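PDB 4R1D: Alpha/beta hydrolase from Pseudomonas aeruginosa PAO1, which probably acts as a calcium-binding lipase effector (Tle4) of the H2 type VI secretion system, kept in check by its partner Tli4. Local coordinates for residues 48-53 and 246-251; 225-230 and 269-274; 191-196 and 552-557; 260-265 and 277-282. One frame throughout, in Å; residues are numbered along the deposited sequence.

How the contacts relate
Contacts 1 and 4 are buried in the core, while 2 and 3 are only partly buried and lie nearer the surface, and their chemistry follows suit. Contact 1 joins strands 48-54 and 250-255 by backbone bonds and apolar side chains; contact 4 sets helix 258-267 against strand 274-280, the next strand of the same parallel sheet. Contacts 2 and 3 each rely on a glutamate salt bridge, to R273 and to K554. They also brace different elements: helix 215-238 against the turn entering strand 274-280 in contact 2, and the C-terminal helix 542-556 against helix 191-197 in contact 3. Contact 1 touches both, through M248 with R273 and through I251 with T556.

Contact 1 (48-53 and 246-251); sequences PLPVIF and RRMKVI
M248 bends at chi3 (72°, about CG-SD), which swings CE in among the proline rings, and V250 holds CG1 anti to its carbonyl carbon (chi1 -57°), against P50. The thioether methyl M248 CE lies 3.9 Å from P48 CG and equally near P50 CD, while V250 CG1 meets P50 CB at 3.8 Å. I52 CG1 packs against CB and CG2 of V250, both at 4.0 Å. Here strand 48-54 runs parallel to strand 250-255 in the central sheet of the alpha/beta-hydrolase fold, with V51 paired to I251. I251 bridges two neighbours of V51: its N donates to P50 O (3.0 Å) and its O accepts from I52 N (2.9 Å). One step earlier P50 has no N-H to give; its CD sits 3.4 Å from K249 O, and a water spans P48 O and K249 N in place of a direct bond. L49 spreads its two methyls over this end, CD1 at 3.3 Å from K249 O and CD2 toward I251 CD1. L49 and I251 face T556 of helix 542-556, whereas P48, P50 and M248 face helix 215-238. L49 and V51 also pack on F202, a ligand of the calcium ion; the ion itself is about 8 Å from the V51 side chain.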
loop_
_atom_site.group_PDB
_atom_site.type_symbol
_atom_site.label_atom_id
_atom_site.label_comp_id
_atom_site.label_asym_id
_atom_site.label_seq_id
_atom_site.Cartn_x
_atom_site.Cartn_y
_atom_site.Cartn_z
ATOM N N PRO A 48 6.856 -18.597 -25.923
ATOM C CA PRO A 48 6.464 -17.461 -25.087
ATOM C C PRO A 48 7.527 -17.134 -24.057
ATOM O O PRO A 48 8.157 -18.039 -23.507
ATOM C CB PRO A 48 5.183 -17.952 -24.403
ATOM C CG PRO A 48 5.280 -19.439 -24.448
ATOM C CD PRO A 48 5.981 -19.763 -25.722
ATOM N N LEU A 49 7.725 -15.840 -23.811
ATOM C CA LEU A 49 8.691 -15.371 -22.829
ATOM C C LEU A 49 8.014 -14.250 -22.047
ATOM O O LEU A 49 8.054 -13.089 -22.458
ATOM C CB LEU A 49 9.957 -14.852 -23.529
ATOM C CG LEU A 49 11.175 -14.556 -22.653
ATOM C CD1 LEU A 49 11.380 -15.683 -21.683
ATOM C CD2 LEU A 49 12.445 -14.342 -23.494
ATOM N N PRO A 50 7.360 -14.590 -20.926
ATOM C CA PRO A 50 6.605 -13.546 -20.228
ATOM C C PRO A 50 7.496 -12.488 -19.589
ATOM O O PRO A 50 8.513 -12.814 -18.994
ATOM C CB PRO A 50 5.843 -14.323 -19.136
ATOM C CG PRO A 50 5.786 -15.718 -19.631
ATOM C CD PRO A 50 7.118 -15.919 -20.345
ATOM N N VAL A 51 7.087 -11.234 -19.731
ATOM C CA VAL A 51 7.710 -10.116 -19.039
ATOM C C VAL A 51 6.778 -9.726 -17.895
ATOM O O VAL A 51 5.645 -9.340 -18.139
ATOM C CB VAL A 51 7.915 -8.934 -19.992
ATOM C CG1 VAL A 51 8.438 -7.712 -19.242
ATOM C CG2 VAL A 51 8.893 -9.342 -21.112
ATOM N N ILE A 52 7.260 -9.825 -16.656
ATOM C CA ILE A 52 6.438 -9.542 -15.488
ATOM C C ILE A 52 6.786 -8.158 -14.961
ATOM O O ILE A 52 7.904 -7.928 -14.506
ATOM C CB ILE A 52 6.709 -10.549 -14.346
ATOM C CG1 ILE A 52 6.726 -11.989 -14.870
ATOM C CG2 ILE A 52 5.669 -10.373 -13.219
ATOM C CD1 ILE A 52 5.421 -12.450 -15.506
ATOM N N PHE A 53 5.833 -7.238 -15.026
ATOM C CA PHE A 53 6.089 -5.886 -14.565
ATOM C C PHE A 53 5.672 -5.791 -13.112
ATOM O O PHE A 53 4.553 -6.171 -12.755
ATOM C CB PHE A 53 5.314 -4.875 -15.413
ATOM C CG PHE A 53 5.602 -3.459 -15.053
ATOM C CD1 PHE A 53 6.719 -2.822 -15.559
ATOM C CD2 PHE A 53 4.770 -2.770 -14.185
ATOM C CE1 PHE A 53 6.993 -1.516 -15.231
ATOM C CE2 PHE A 53 5.044 -1.450 -13.852
ATOM C CZ PHE A 53 6.169 -0.833 -14.376
ATOM N N ARG A 246 7.863 -26.472 -17.063
ATOM C CA ARG A 246 9.004 -26.389 -16.166
ATOM C C ARG A 246 10.153 -25.622 -16.789
ATOM O O ARG A 246 10.916 -24.962 -16.080
ATOM C CB ARG A 246 9.498 -27.786 -15.777
ATOM C CG ARG A 246 8.605 -28.518 -14.800
ATOM C CD ARG A 246 9.397 -29.610 -14.081
ATOM N NE ARG A 246 10.093 -30.488 -15.017
ATOM C CZ ARG A 246 9.517 -31.513 -15.639
ATOM N NH1 ARG A 246 8.234 -31.776 -15.426
ATOM N NH2 ARG A 246 10.217 -32.269 -16.477
ATOM N N ARG A 247 10.281 -25.711 -18.111
ATOM C CA ARG A 247 11.405 -25.093 -18.812
ATOM C C ARG A 247 11.169 -23.610 -19.078
ATOM O O ARG A 247 12.098 -22.873 -19.416
ATOM C CB ARG A 247 11.706 -25.816 -20.133
ATOM C CG ARG A 247 12.265 -27.222 -19.973
ATOM C CD ARG A 247 12.718 -27.810 -21.309
ATOM N NE ARG A 247 13.997 -27.262 -21.761
ATOM C CZ ARG A 247 14.131 -26.357 -22.727
ATOM N NH1 ARG A 247 13.062 -25.888 -23.358
ATOM N NH2 ARG A 247 15.338 -25.924 -23.065
ATOM N N MET A 248 9.928 -23.164 -18.927
ATOM C CA MET A 248 9.636 -21.753 -19.180
ATOM C C MET A 248 10.396 -20.836 -18.207
ATOM O O MET A 248 10.639 -21.200 -17.052
ATOM C CB MET A 248 8.130 -21.475 -19.137
ATOM C CG MET A 248 7.409 -21.848 -20.436
ATOM S SD MET A 248 5.671 -21.382 -20.438
ATOM C CE MET A 248 5.793 -19.596 -20.599
ATOM N N LYS A 249 10.795 -19.664 -18.696
ATOM C CA LYS A 249 11.435 -18.641 -17.860
ATOM C C LYS A 249 10.709 -17.308 -18.048
ATOM O O LYS A 249 10.021 -17.108 -19.038
ATOM C CB LYS A 249 12.906 -18.463 -18.253
ATOM C CG LYS A 249 13.795 -19.696 -18.047
ATOM C CD LYS A 249 14.051 -19.965 -16.584
ATOM C CE LYS A 249 14.995 -21.151 -16.382
ATOM N NZ LYS A 249 16.418 -20.773 -16.572
ATOM N N VAL A 250 10.873 -16.385 -17.108
ATOM C CA VAL A 250 10.272 -15.057 -17.259
ATOM C C VAL A 250 11.333 -13.987 -16.994
ATOM O O VAL A 250 12.382 -14.268 -16.421
ATOM C CB VAL A 250 9.098 -14.829 -16.275
ATOM C CG1 VAL A 250 8.025 -15.907 -16.442
ATOM C CG2 VAL A 250 9.614 -14.809 -14.843
ATOM N N ILE A 251 11.061 -12.761 -17.412
ATOM C CA ILE A 251 11.961 -11.640 -17.137
ATOM C C ILE A 251 11.207 -10.636 -16.287
ATOM O O ILE A 251 10.095 -10.258 -16.629
ATOM C CB ILE A 251 12.402 -10.962 -18.439
ATOM C CG1 ILE A 251 13.173 -11.953 -19.310
ATOM C CG2 ILE A 251 13.244 -9.714 -18.151
ATOM C CD1 ILE A 251 13.355 -11.482 -20.744
HETATM O O HOH W 1 9.622 -18.894 -21.482
#

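Contact 2 (225-230 and 269-274); sequences YIENTV and HGYERV
The helical turn bearing I226 and E227 faces a type I beta turn, Y271 to V274, with I226 CA 9.2 Å from R273 CA; the helix widens into a pi-type turn at 226-230, where Y225 O accepts from both T229 N and V230 N. E227 bends at chi2 (-64°), turning CD toward the R273 guanidinium, which grips the carboxylate side-on. R273 NE bonds OE2 of E227 at 2.9 Å and R273 NH2 bonds OE1 at 3.0 Å, both on syn lone pairs, with the two planes only 17° apart. The anti lone pair of OE2 takes the Y271 hydroxyl (OH to E227 OE2 2.7 Å), so this one oxygen has two donors. I226 lines the Y271 hydroxyl with CG2 and sets CD1 at the ring edge, 4.1 Å from CE2 of Y271. R273 NH1 turns elsewhere, to the carbonyls of M245 and M248. The turn thereby ties helix 215-238 to the end of helix 242-247, right where the chain enters strand 274-280 beside strand 250-255.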
loop_
_atom_site.group_PDB
_atom_site.type_symbol
_atom_site.label_atom_id
_atom_site.label_comp_id
_atom_site.label_asym_id
_atom_site.label_seq_id
_atom_site.Cartn_x
_atom_site.Cartn_y
_atom_site.Cartn_z
ATOM N N TYR A 225 1.480 -15.564 -8.440
ATOM C CA TYR A 225 0.899 -14.967 -9.629
ATOM C C TYR A 225 1.528 -15.585 -10.872
ATOM O O TYR A 225 0.824 -16.003 -11.792
ATOM C CB TYR A 225 1.111 -13.441 -9.615
ATOM C CG TYR A 225 0.693 -12.737 -10.878
ATOM C CD1 TYR A 225 -0.616 -12.796 -11.329
ATOM C CD2 TYR A 225 1.609 -11.996 -11.619
ATOM C CE1 TYR A 225 -1.004 -12.146 -12.478
ATOM C CE2 TYR A 225 1.232 -11.342 -12.765
ATOM C CZ TYR A 225 -0.065 -11.417 -13.199
ATOM O OH TYR A 225 -0.455 -10.758 -14.337
ATOM N N ILE A 226 2.855 -15.656 -10.899
ATOM C CA ILE A 226 3.539 -16.233 -12.055
ATOM C C ILE A 226 3.185 -17.716 -12.219
ATOM O O ILE A 226 2.822 -18.152 -13.304
ATOM C CB ILE A 226 5.069 -16.081 -11.939
ATOM C CG1 ILE A 226 5.466 -14.603 -11.930
ATOM C CG2 ILE A 226 5.781 -16.811 -13.070
ATOM C CD1 ILE A 226 6.873 -14.373 -11.414
ATOM N N GLU A 227 3.283 -18.481 -11.137
ATOM C CA GLU A 227 3.115 -19.934 -11.212
ATOM C C GLU A 227 1.663 -20.368 -11.413
ATOM O O GLU A 227 1.397 -21.407 -12.031
ATOM C CB GLU A 227 3.698 -20.614 -9.964
ATOM C CG GLU A 227 5.195 -20.373 -9.750
ATOM C CD GLU A 227 6.059 -20.966 -10.855
ATOM O OE1 GLU A 227 5.744 -22.086 -11.316
ATOM O OE2 GLU A 227 7.051 -20.317 -11.263
ATOM N N ASN A 228 0.728 -19.580 -10.897
ATOM C CA ASN A 228 -0.672 -19.989 -10.885
ATOM C C ASN A 228 -1.582 -19.216 -11.837
ATOM O O ASN A 228 -2.693 -19.658 -12.121
ATOM C CB ASN A 228 -1.232 -19.978 -9.457
ATOM C CG ASN A 228 -0.451 -20.874 -8.514
ATOM O OD1 ASN A 228 0.109 -21.895 -8.917
ATOM N ND2 ASN A 228 -0.406 -20.488 -7.246
ATOM N N THR A 229 -1.126 -18.069 -12.333
ATOM C CA THR A 229 -1.919 -17.323 -13.315
ATOM C C THR A 229 -1.215 -17.205 -14.657
ATOM O O THR A 229 -1.750 -17.601 -15.699
ATOM C CB THR A 229 -2.278 -15.891 -12.832
ATOM O OG1 THR A 229 -3.152 -15.963 -11.699
ATOM C CG2 THR A 229 -2.962 -15.114 -13.955
ATOM N N VAL A 230 -0.012 -16.646 -14.647
ATOM C CA VAL A 230 0.687 -16.410 -15.904
ATOM C C VAL A 230 1.003 -17.695 -16.668
ATOM O O VAL A 230 0.620 -17.835 -17.823
ATOM C CB VAL A 230 1.973 -15.608 -15.690
ATOM C CG1 VAL A 230 2.667 -15.391 -17.026
ATOM C CG2 VAL A 230 1.636 -14.282 -15.032
ATOM N N HIS A 269 14.853 -16.871 -2.005
ATOM C CA HIS A 269 14.260 -18.170 -2.290
ATOM C C HIS A 269 14.919 -18.724 -3.537
ATOM O O HIS A 269 15.578 -17.993 -4.262
ATOM C CB HIS A 269 12.756 -18.045 -2.534
ATOM C CG HIS A 269 12.018 -17.376 -1.419
ATOM N ND1 HIS A 269 11.723 -16.028 -1.425
ATOM C CD2 HIS A 269 11.521 -17.867 -0.259
ATOM C CE1 HIS A 269 11.069 -15.720 -0.318
ATOM N NE2 HIS A 269 10.932 -16.817 0.406
ATOM N N GLY A 270 14.743 -20.018 -3.781
ATOM C CA GLY A 270 15.211 -20.610 -5.015
ATOM C C GLY A 270 14.159 -20.356 -6.069
ATOM O O GLY A 270 13.103 -20.991 -6.071
ATOM N N TYR A 271 14.411 -19.400 -6.950
ATOM C CA TYR A 271 13.435 -19.111 -7.989
ATOM C C TYR A 271 14.138 -18.884 -9.307
ATOM O O TYR A 271 14.246 -17.756 -9.794
ATOM C CB TYR A 271 12.555 -17.921 -7.610
ATOM C CG TYR A 271 11.259 -17.890 -8.370
ATOM C CD1 TYR A 271 10.359 -18.952 -8.290
ATOM C CD2 TYR A 271 10.932 -16.815 -9.180
ATOM C CE1 TYR A 271 9.177 -18.934 -8.992
ATOM C CE2 TYR A 271 9.747 -16.784 -9.880
ATOM C CZ TYR A 271 8.874 -17.847 -9.782
ATOM O OH TYR A 271 7.697 -17.821 -10.481
ATOM N N GLU A 272 14.613 -19.987 -9.871
ATOM C CA GLU A 272 15.344 -20.004 -11.126
ATOM C C GLU A 272 14.433 -19.685 -12.307
ATOM O O GLU A 272 14.898 -19.500 -13.424
ATOM C CB GLU A 272 15.984 -21.384 -11.320
ATOM C CG GLU A 272 16.957 -21.795 -10.211
ATOM C CD GLU A 272 16.288 -22.070 -8.866
ATOM O OE1 GLU A 272 15.086 -22.426 -8.831
ATOM O OE2 GLU A 272 16.981 -21.935 -7.832
ATOM N N ARG A 273 13.126 -19.644 -12.051
ATOM C CA ARG A 273 12.145 -19.266 -13.072
ATOM C C ARG A 273 12.504 -17.919 -13.706
ATOM O O ARG A 273 12.191 -17.656 -14.870
ATOM C CB ARG A 273 10.745 -19.183 -12.451
ATOM C CG ARG A 273 9.656 -18.789 -13.411
ATOM C CD ARG A 273 9.311 -19.956 -14.324
ATOM N NE ARG A 273 8.475 -20.958 -13.663
ATOM C CZ ARG A 273 8.250 -22.163 -14.175
ATOM N NH1 ARG A 273 8.824 -22.491 -15.326
ATOM N NH2 ARG A 273 7.460 -23.030 -13.552
ATOM N N VAL A 274 13.152 -17.058 -12.929
ATOM C CA VAL A 274 13.510 -15.725 -13.413
ATOM C C VAL A 274 14.840 -15.749 -14.164
ATOM O O VAL A 274 15.880 -16.123 -13.615
ATOM C CB VAL A 274 13.509 -14.667 -12.269
ATOM C CG1 VAL A 274 14.084 -13.338 -12.755
ATOM C CG2 VAL A 274 12.083 -14.483 -11.713
#

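Contact 3 (191-196 and 552-557); sequences EEELLR and VIKITQ
The C-terminal helix 542-556, one of the helices covering the central parallel sheet, crosses the short helix 191-197 almost perpendicularly here, at 80° and with 9.4 Å between the segment axes. E193 and K554 supply the polar link. E193 stays extended beyond CG (chi2 175°), carrying its carboxylate to the lysine, while K554 starts away from helix 191-197 and bends back to it. NZ of K554 is 2.9 Å from E193 OE2, a salt bridge on the syn lone pair, and about as far from E193 OE1, where the bond is weak. P188 O, just before helix 191-197, is a further acceptor for the ammonium group. The apolar part is L194 CD2, which fits against three carbons of I553, CG1, CG2 and CD1, each 4.1 Å away, the two side chains crossing at about a right angle. Q557 bends at chi2 and slips its amide carbon CD to 3.6 Å from E193 CB; R196 passes the amide running the opposite way, the guanidinium and amide planes 60° apart. T556 OG1 bonds V552 O at 2.6 Å, reaching it from the face opposite T556 N. On its far side helix 542-556 rests on the sheet: V552 and T556 touch F202 of strand 201-206 and I251 of strand 250-255, and I555 meets Y428 of strand 427-432.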
loop_
_atom_site.group_PDB
_atom_site.type_symbol
_atom_site.label_atom_id
_atom_site.label_comp_id
_atom_site.label_asym_id
_atom_site.label_seq_id
_atom_site.Cartn_x
_atom_site.Cartn_y
_atom_site.Cartn_z
ATOM N N GLU A 191 22.838 -7.062 -34.232
ATOM C CA GLU A 191 21.793 -7.606 -35.095
ATOM C C GLU A 191 21.497 -9.071 -34.776
ATOM O O GLU A 191 20.345 -9.504 -34.822
ATOM C CB GLU A 191 22.175 -7.446 -36.577
ATOM C CG GLU A 191 21.045 -7.811 -37.531
ATOM C CD GLU A 191 21.422 -7.645 -38.986
ATOM O OE1 GLU A 191 22.510 -7.094 -39.274
ATOM O OE2 GLU A 191 20.623 -8.068 -39.842
ATOM N N GLU A 192 22.543 -9.839 -34.469
ATOM C CA GLU A 192 22.383 -11.211 -33.963
ATOM C C GLU A 192 21.386 -11.300 -32.836
ATOM O O GLU A 192 20.491 -12.143 -32.830
ATOM C CB GLU A 192 23.667 -11.657 -33.295
ATOM C CG GLU A 192 24.254 -12.783 -33.931
ATOM C CD GLU A 192 24.632 -12.369 -35.273
ATOM O OE1 GLU A 192 23.863 -12.674 -36.197
ATOM O OE2 GLU A 192 25.671 -11.690 -35.372
ATOM N N GLU A 193 21.627 -10.464 -31.837
ATOM C CA GLU A 193 20.853 -10.486 -30.603
ATOM C C GLU A 193 19.385 -10.200 -30.858
ATOM O O GLU A 193 18.514 -10.865 -30.289
ATOM C CB GLU A 193 21.440 -9.506 -29.585
ATOM C CG GLU A 193 22.794 -9.951 -29.041
ATOM C CD GLU A 193 23.423 -8.922 -28.130
ATOM O OE1 GLU A 193 23.145 -7.722 -28.304
ATOM O OE2 GLU A 193 24.172 -9.320 -27.220
ATOM N N LEU A 194 19.105 -9.231 -31.726
ATOM C CA LEU A 194 17.719 -8.919 -32.061
ATOM C C LEU A 194 17.076 -10.047 -32.863
ATOM O O LEU A 194 15.909 -10.375 -32.674
ATOM C CB LEU A 194 17.626 -7.599 -32.827
ATOM C CG LEU A 194 18.059 -6.384 -31.994
ATOM C CD1 LEU A 194 18.253 -5.161 -32.856
ATOM C CD2 LEU A 194 17.044 -6.119 -30.878
ATOM N N LEU A 195 17.827 -10.643 -33.776
ATOM C CA LEU A 195 17.259 -11.749 -34.531
ATOM C C LEU A 195 16.916 -12.883 -33.578
ATOM O O LEU A 195 15.845 -13.483 -33.655
ATOM C CB LEU A 195 18.239 -12.230 -35.606
ATOM C CG LEU A 195 17.762 -13.361 -36.524
ATOM C CD1 LEU A 195 16.436 -13.018 -37.201
ATOM C CD2 LEU A 195 18.837 -13.648 -37.574
ATOM N N ARG A 196 17.827 -13.165 -32.658
ATOM C CA ARG A 196 17.588 -14.195 -31.672
ATOM C C ARG A 196 16.358 -13.845 -30.840
ATOM O O ARG A 196 15.514 -14.692 -30.577
ATOM C CB ARG A 196 18.794 -14.352 -30.755
ATOM C CG ARG A 196 18.522 -15.252 -29.566
ATOM C CD ARG A 196 18.162 -16.664 -30.011
ATOM N NE ARG A 196 19.038 -17.708 -29.474
ATOM C CZ ARG A 196 20.254 -17.520 -28.963
ATOM N NH1 ARG A 196 20.801 -16.311 -28.911
ATOM N NH2 ARG A 196 20.938 -18.562 -28.510
ATOM N N VAL A 552 15.876 -6.332 -21.480
ATOM C CA VAL A 552 15.098 -7.489 -21.920
ATOM C C VAL A 552 15.794 -8.218 -23.067
ATOM O O VAL A 552 15.888 -9.457 -23.068
ATOM C CB VAL A 552 13.680 -7.086 -22.314
ATOM C CG1 VAL A 552 12.960 -8.236 -23.038
ATOM C CG2 VAL A 552 12.912 -6.652 -21.064
ATOM N N ILE A 553 16.289 -7.448 -24.032
ATOM C CA ILE A 553 17.016 -8.036 -25.152
ATOM C C ILE A 553 18.270 -8.795 -24.696
ATOM O O ILE A 553 18.505 -9.939 -25.109
ATOM C CB ILE A 553 17.406 -6.996 -26.204
ATOM C CG1 ILE A 553 16.149 -6.403 -26.860
ATOM C CG2 ILE A 553 18.341 -7.645 -27.251
ATOM C CD1 ILE A 553 15.226 -7.462 -27.509
ATOM N N LYS A 554 19.074 -8.170 -23.845
ATOM C CA LYS A 554 20.269 -8.829 -23.340
ATOM C C LYS A 554 19.958 -10.103 -22.542
ATOM O O LYS A 554 20.560 -11.154 -22.777
ATOM C CB LYS A 554 21.127 -7.859 -22.534
ATOM C CG LYS A 554 21.795 -6.763 -23.391
ATOM C CD LYS A 554 22.776 -7.360 -24.409
ATOM C CE LYS A 554 23.505 -6.268 -25.201
ATOM N NZ LYS A 554 24.682 -6.799 -25.984
ATOM N N ILE A 555 18.997 -10.018 -21.619
ATOM C CA ILE A 555 18.633 -11.167 -20.799
ATOM C C ILE A 555 18.138 -12.334 -21.657
ATOM O O ILE A 555 18.432 -13.493 -21.378
ATOM C CB ILE A 555 17.561 -10.785 -19.749
ATOM C CG1 ILE A 555 18.179 -9.825 -18.724
ATOM C CG2 ILE A 555 16.967 -12.066 -19.079
ATOM C CD1 ILE A 555 17.173 -8.971 -17.921
ATOM N N THR A 556 17.374 -12.010 -22.690
ATOM C CA THR A 556 16.816 -12.992 -23.622
ATOM C C THR A 556 17.880 -13.869 -24.309
ATOM O O THR A 556 17.613 -15.023 -24.671
ATOM C CB THR A 556 15.939 -12.267 -24.676
ATOM O OG1 THR A 556 14.832 -11.638 -24.013
ATOM C CG2 THR A 556 15.406 -13.226 -25.715
ATOM N N GLN A 557 19.082 -13.336 -24.478
ATOM C CA GLN A 557 20.163 -14.109 -25.090
ATOM C C GLN A 557 20.451 -15.387 -24.292
ATOM O O GLN A 557 20.990 -16.362 -24.822
ATOM C CB GLN A 557 21.419 -13.251 -25.244
ATOM C CG GLN A 557 21.182 -11.917 -25.961
ATOM C CD GLN A 557 20.393 -12.064 -27.262
ATOM O OE1 GLN A 557 19.369 -11.396 -27.471
ATOM N NE2 GLN A 557 20.876 -12.924 -28.149
#

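Contact 4 (260-265 and 277-282); sequences LVARAL and VVHGVQ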
loop_
_atom_site.group_PDB
_atom_site.type_symbol
_atom_site.label_atom_id
_atom_site.label_comp_id
_atom_site.label_asym_id
_atom_site.label_seq_id
_atom_site.Cartn_x
_atom_site.Cartn_y
_atom_site.Cartn_z
ATOM N N LEU A 260 12.642 -4.299 -4.654
ATOM C CA LEU A 260 12.886 -5.023 -3.415
ATOM C C LEU A 260 12.051 -6.311 -3.390
ATOM O O LEU A 260 12.517 -7.364 -2.926
ATOM C CB LEU A 260 12.586 -4.142 -2.201
ATOM C CG LEU A 260 13.621 -3.052 -1.871
ATOM C CD1 LEU A 260 13.715 -2.012 -2.949
ATOM C CD2 LEU A 260 13.254 -2.391 -0.539
ATOM N N VAL A 261 10.830 -6.223 -3.905
ATOM C CA VAL A 261 9.975 -7.399 -4.054
ATOM C C VAL A 261 10.690 -8.433 -4.924
ATOM O O VAL A 261 10.773 -9.610 -4.570
ATOM C CB VAL A 261 8.620 -7.034 -4.694
ATOM C CG1 VAL A 261 7.797 -8.300 -4.993
ATOM C CG2 VAL A 261 7.838 -6.032 -3.792
ATOM N N ALA A 262 11.222 -7.976 -6.054
ATOM C CA ALA A 262 11.915 -8.854 -6.987
ATOM C C ALA A 262 13.135 -9.511 -6.341
ATOM O O ALA A 262 13.374 -10.699 -6.498
ATOM C CB ALA A 262 12.334 -8.084 -8.230
ATOM N N ARG A 263 13.912 -8.734 -5.604
ATOM C CA ARG A 263 15.091 -9.302 -4.966
ATOM C C ARG A 263 14.728 -10.316 -3.887
ATOM O O ARG A 263 15.369 -11.349 -3.769
ATOM C CB ARG A 263 15.999 -8.199 -4.431
ATOM C CG ARG A 263 16.752 -7.459 -5.543
ATOM C CD ARG A 263 17.413 -6.189 -5.020
ATOM N NE ARG A 263 18.380 -6.520 -3.973
ATOM C CZ ARG A 263 18.753 -5.700 -2.995
ATOM N NH1 ARG A 263 18.246 -4.471 -2.901
ATOM N NH2 ARG A 263 19.643 -6.117 -2.098
ATOM N N ALA A 264 13.697 -10.017 -3.096
ATOM C CA ALA A 264 13.196 -10.987 -2.135
ATOM C C ALA A 264 12.819 -12.284 -2.850
ATOM O O ALA A 264 13.137 -13.374 -2.388
ATOM C CB ALA A 264 12.004 -10.418 -1.368
ATOM N N LEU A 265 12.155 -12.153 -3.995
ATOM C CA LEU A 265 11.735 -13.305 -4.791
ATOM C C LEU A 265 12.898 -14.153 -5.316
ATOM O O LEU A 265 12.918 -15.372 -5.127
ATOM C CB LEU A 265 10.875 -12.840 -5.971
ATOM C CG LEU A 265 10.424 -13.936 -6.945
ATOM C CD1 LEU A 265 9.649 -15.050 -6.246
ATOM C CD2 LEU A 265 9.584 -13.316 -8.049
ATOM N N VAL A 277 16.700 -9.660 -14.557
ATOM C CA VAL A 277 15.910 -8.619 -13.917
ATOM C C VAL A 277 16.325 -7.234 -14.383
ATOM O O VAL A 277 17.512 -6.902 -14.410
ATOM C CB VAL A 277 16.093 -8.684 -12.402
ATOM C CG1 VAL A 277 15.309 -7.573 -11.716
ATOM C CG2 VAL A 277 15.656 -10.071 -11.875
ATOM N N VAL A 278 15.322 -6.446 -14.758
ATOM C CA VAL A 278 15.458 -5.020 -14.972
ATOM C C VAL A 278 14.889 -4.290 -13.756
ATOM O O VAL A 278 13.754 -4.539 -13.351
ATOM C CB VAL A 278 14.679 -4.608 -16.228
ATOM C CG1 VAL A 278 14.448 -3.076 -16.278
ATOM C CG2 VAL A 278 15.399 -5.123 -17.472
ATOM N N HIS A 279 15.696 -3.418 -13.162
ATOM C CA HIS A 279 15.248 -2.530 -12.090
ATOM C C HIS A 279 15.274 -1.080 -12.556
ATOM O O HIS A 279 16.297 -0.599 -13.071
ATOM C CB HIS A 279 16.195 -2.588 -10.884
ATOM C CG HIS A 279 16.202 -3.886 -10.137
ATOM N ND1 HIS A 279 15.053 -4.537 -9.738
ATOM C CD2 HIS A 279 17.236 -4.596 -9.624
ATOM C CE1 HIS A 279 15.382 -5.624 -9.056
ATOM N NE2 HIS A 279 16.700 -5.681 -8.970
ATOM N N GLY A 280 14.175 -0.374 -12.319
ATOM C CA GLY A 280 14.114 1.068 -12.507
ATOM C C GLY A 280 13.913 1.767 -11.172
ATOM O O GLY A 280 13.068 1.367 -10.367
ATOM N N VAL A 281 14.708 2.804 -10.938
ATOM C CA VAL A 281 14.638 3.630 -9.729
ATOM C C VAL A 281 14.415 2.892 -8.410
ATOM O O VAL A 281 13.601 3.322 -7.585
ATOM C CB VAL A 281 13.626 4.805 -9.858
ATOM C CG1 VAL A 281 13.979 5.676 -11.051
ATOM C CG2 VAL A 281 12.155 4.298 -9.938
ATOM N N GLN A 282 15.161 1.812 -8.194
ATOM C CA GLN A 282 15.032 1.049 -6.962
ATOM C C GLN A 282 15.685 1.805 -5.817
ATOM O O GLN A 282 16.827 2.220 -5.935
ATOM C CB GLN A 282 15.706 -0.319 -7.074
ATOM C CG GLN A 282 15.458 -1.171 -5.832
ATOM C CD GLN A 282 16.154 -2.522 -5.846
ATOM O OE1 GLN A 282 16.409 -3.124 -6.913
ATOM N NE2 GLN A 282 16.463 -3.015 -4.653
#
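H279 is the first residue of 277-282 to press firmly on the helix, and it touches A262 and R263. Its chi1 of -68° puts CG anti to the carbonyl carbon. A262 CB lies at the ring edge, 4.0 Å from H279 CE1, and R263 CG is 3.9 Å from H279 NE2. One face of the ring is lined by V277 CG1, two residues back in the strand, and over the other lies the amide end of Q282. After G280 the chain leaves the strand and comes round to Q282. Its CG is anti to the backbone N (chi1 -175°) and packs 3.5 Å from L260 CD1; the rest of the chain is extended, bringing CD to 4.0 Å from R263 CD. The R263 guanidinium meets the amide edge-on, with the two planes 33° apart. The contact closes the beta-alpha-beta unit of strand 250-255, helix 258-267 and strand 274-280; in alpha/beta hydrolases a helix so placed follows the nucleophile elbow. R263 NE donates to G422 O and the guanidinium makes a cation-pi contact with Y423, while ND1 of H279 is hydrogen-bonded to T254 OG1. With the arginine close by, a second proton on this buried imidazole would probably be disfavoured.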